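Local structure of putative transcriptional regulator (Bacillus cytotoxicus NVH 391-98, 3K4H) at residues 98-102 and 103-107. The protein is probably a LacI-family transcriptional regulator that binds DNA and whose sugar-binding domain holds glucose units in the cleft between two lobes. Sequence-based numbering, arbitrary orientation.
With GLC (alpha-D-glucopyranose), chain C.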
loop_
_atom_site.group_PDB
_atom_site.type_symbol
_atom_site.label_atom_id
_atom_site.label_comp_id
_atom_site.label_asym_id
_atom_site.label_seq_id
_atom_site.Cartn_x
_atom_site.Cartn_y
_atom_site.Cartn_z
ATOM N N ILE A 98 9.200 3.992 -9.910
ATOM C CA ILE A 98 8.426 2.737 -9.994
ATOM C C ILE A 98 9.053 1.802 -8.965
ATOM O O ILE A 98 10.061 1.167 -9.234
ATOM C CB ILE A 98 8.422 2.091 -11.431
ATOM C CG1 ILE A 98 7.952 3.088 -12.517
ATOM C CG2 ILE A 98 7.599 0.777 -11.446
ATOM C CD1 ILE A 98 7.258 2.431 -13.734
ATOM N N GLY A 99 8.485 1.758 -7.772
ATOM C CA GLY A 99 9.090 1.071 -6.614
ATOM C C GLY A 99 9.099 1.959 -5.375
ATOM O O GLY A 99 9.119 3.186 -5.479
ATOM N N LYS A 100 9.066 1.345 -4.195
ATOM C CA LYS A 100 9.188 2.056 -2.931
ATOM C C LYS A 100 10.565 2.707 -2.792
ATOM O O LYS A 100 11.582 2.103 -3.131
ATOM C CB LYS A 100 9.013 1.067 -1.812
ATOM C CG LYS A 100 8.321 1.592 -0.603
ATOM C CD LYS A 100 7.986 0.449 0.346
ATOM C CE LYS A 100 9.227 -0.078 1.027
ATOM N NZ LYS A 100 8.836 -1.140 1.968
ATOM N N PRO A 101 10.606 3.955 -2.291
ATOM C CA PRO A 101 11.897 4.588 -2.003
ATOM C C PRO A 101 12.375 4.128 -0.650
ATOM O O PRO A 101 11.552 3.795 0.202
ATOM C CB PRO A 101 11.561 6.082 -1.962
ATOM C CG PRO A 101 10.055 6.191 -2.356
ATOM C CD PRO A 101 9.472 4.868 -2.054
ATOM N N TYR A 102 13.688 4.100 -0.436
ATOM C CA TYR A 102 14.181 3.595 0.839
ATOM C C TYR A 102 13.627 4.432 1.989
ATOM O O TYR A 102 13.104 3.886 2.972
ATOM C CB TYR A 102 15.705 3.522 0.910
ATOM C CG TYR A 102 16.172 2.899 2.218
ATOM C CD1 TYR A 102 15.761 1.607 2.579
ATOM C CD2 TYR A 102 16.996 3.604 3.110
ATOM C CE1 TYR A 102 16.169 1.021 3.789
ATOM C CE2 TYR A 102 17.418 3.025 4.335
ATOM C CZ TYR A 102 16.994 1.734 4.661
ATOM O OH TYR A 102 17.386 1.143 5.838
ATOM N N ASP A 103 13.731 5.751 1.831
ATOM C CA ASP A 103 13.267 6.728 2.814
ATOM C C ASP A 103 12.523 7.866 2.092
ATOM O O ASP A 103 12.422 7.858 0.853
ATOM C CB ASP A 103 14.474 7.288 3.585
ATOM C CG ASP A 103 15.570 7.846 2.656
ATOM O OD1 ASP A 103 15.324 8.031 1.437
ATOM O OD2 ASP A 103 16.685 8.104 3.153
ATOM N N ARG A 104 12.015 8.832 2.867
ATOM C CA ARG A 104 11.368 10.040 2.331
ATOM C C ARG A 104 10.103 9.732 1.536
ATOM O O ARG A 104 9.781 10.450 0.576
ATOM C CB ARG A 104 12.310 10.833 1.422
ATOM C CG ARG A 104 13.585 11.347 2.016
ATOM C CD ARG A 104 14.477 11.711 0.848
ATOM N NE ARG A 104 15.417 12.794 1.137
ATOM C CZ ARG A 104 16.395 13.176 0.312
ATOM N NH1 ARG A 104 16.572 12.556 -0.861
ATOM N NH2 ARG A 104 17.206 14.172 0.667
ATOM N N LYS A 105 9.396 8.668 1.918
ATOM C CA LYS A 105 8.102 8.339 1.304
ATOM C C LYS A 105 7.240 9.592 1.141
ATOM O O LYS A 105 6.585 9.769 0.119
ATOM C CB LYS A 105 7.339 7.286 2.124
ATOM C CG LYS A 105 7.381 5.858 1.576
ATOM C CD LYS A 105 8.650 5.097 1.975
ATOM C CE LYS A 105 8.799 4.931 3.492
ATOM N NZ LYS A 105 7.552 4.479 4.197
ATOM N N ASP A 106 7.260 10.450 2.161
ATOM C CA ASP A 106 6.556 11.732 2.144
ATOM C C ASP A 106 6.990 12.674 1.019
ATOM O O ASP A 106 6.148 13.384 0.473
ATOM C CB ASP A 106 6.611 12.439 3.516
ATOM C CG ASP A 106 8.023 12.479 4.133
ATOM O OD1 ASP A 106 8.211 13.199 5.142
ATOM O OD2 ASP A 106 8.947 11.794 3.639
ATOM N N GLU A 107 8.273 12.669 0.654
ATOM C CA GLU A 107 8.806 13.621 -0.341
ATOM C C GLU A 107 8.752 13.154 -1.806
ATOM O O GLU A 107 8.634 13.976 -2.721
ATOM C CB GLU A 107 10.243 14.030 0.020
ATOM C CG GLU A 107 10.345 15.145 1.051
ATOM C CD GLU A 107 11.658 15.116 1.832
ATOM O OE1 GLU A 107 12.530 15.971 1.546
ATOM O OE2 GLU A 107 11.820 14.244 2.726
HETATM C C1 GLC C . 9.896 -2.970 -10.877
HETATM C C2 GLC C . 10.593 -1.786 -10.241
HETATM C C3 GLC C . 10.474 -1.966 -8.737
HETATM C C4 GLC C . 8.995 -2.042 -8.316
HETATM C C5 GLC C . 8.268 -3.100 -9.113
HETATM C C6 GLC C . 6.795 -3.023 -8.795
HETATM O O2 GLC C . 11.948 -1.798 -10.628
HETATM O O3 GLC C . 11.222 -0.931 -8.139
HETATM O O4 GLC C . 8.853 -2.516 -7.015
HETATM O O5 GLC C . 8.523 -2.964 -10.507
HETATM O O6 GLC C . 6.500 -4.175 -8.052
#
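Pro101 meets Lys105 across a bend in the loop that joins strand 95-98 to strand 110-112. Residues 98-102 run out from the strand end. Residues 103-107 then turn back, and Glu107 N donates to Arg104 O at 2.7 Å. No hydrogen bond joins the two segments.

Lys105 CD comes up at a slant beside the Pro101 ring. The bend at chi2 (83°) places this CD 4.1 Å from Pro101 CD and 3.6 Å from Pro101 O. Further bends beyond CD direct only the amine end. Pro101 CB lies 3.4 Å from Asp103 O. Tyr110 of the next strand touches both Pro101 and Lys105. The amines of Lys100 and Lys105 stay 6.2 Å apart, NZ to NZ, and Lys100 forms a salt bridge with Asp148.

At the strand end, the glucose O3 donates a hydrogen bond to Ile98 O at 2.6 Å. Gly99 CA is 3.3 Å from O3 of the glucose, and its backbone angles (phi 131°, psi 152°) suit a residue without a side chain. Asp112, Asn113 and Asn115 also bind this sugar.

Between the segments the bend thus has loose van der Waals contacts, while the start of the loop lends a backbone carbonyl to sugar recognition.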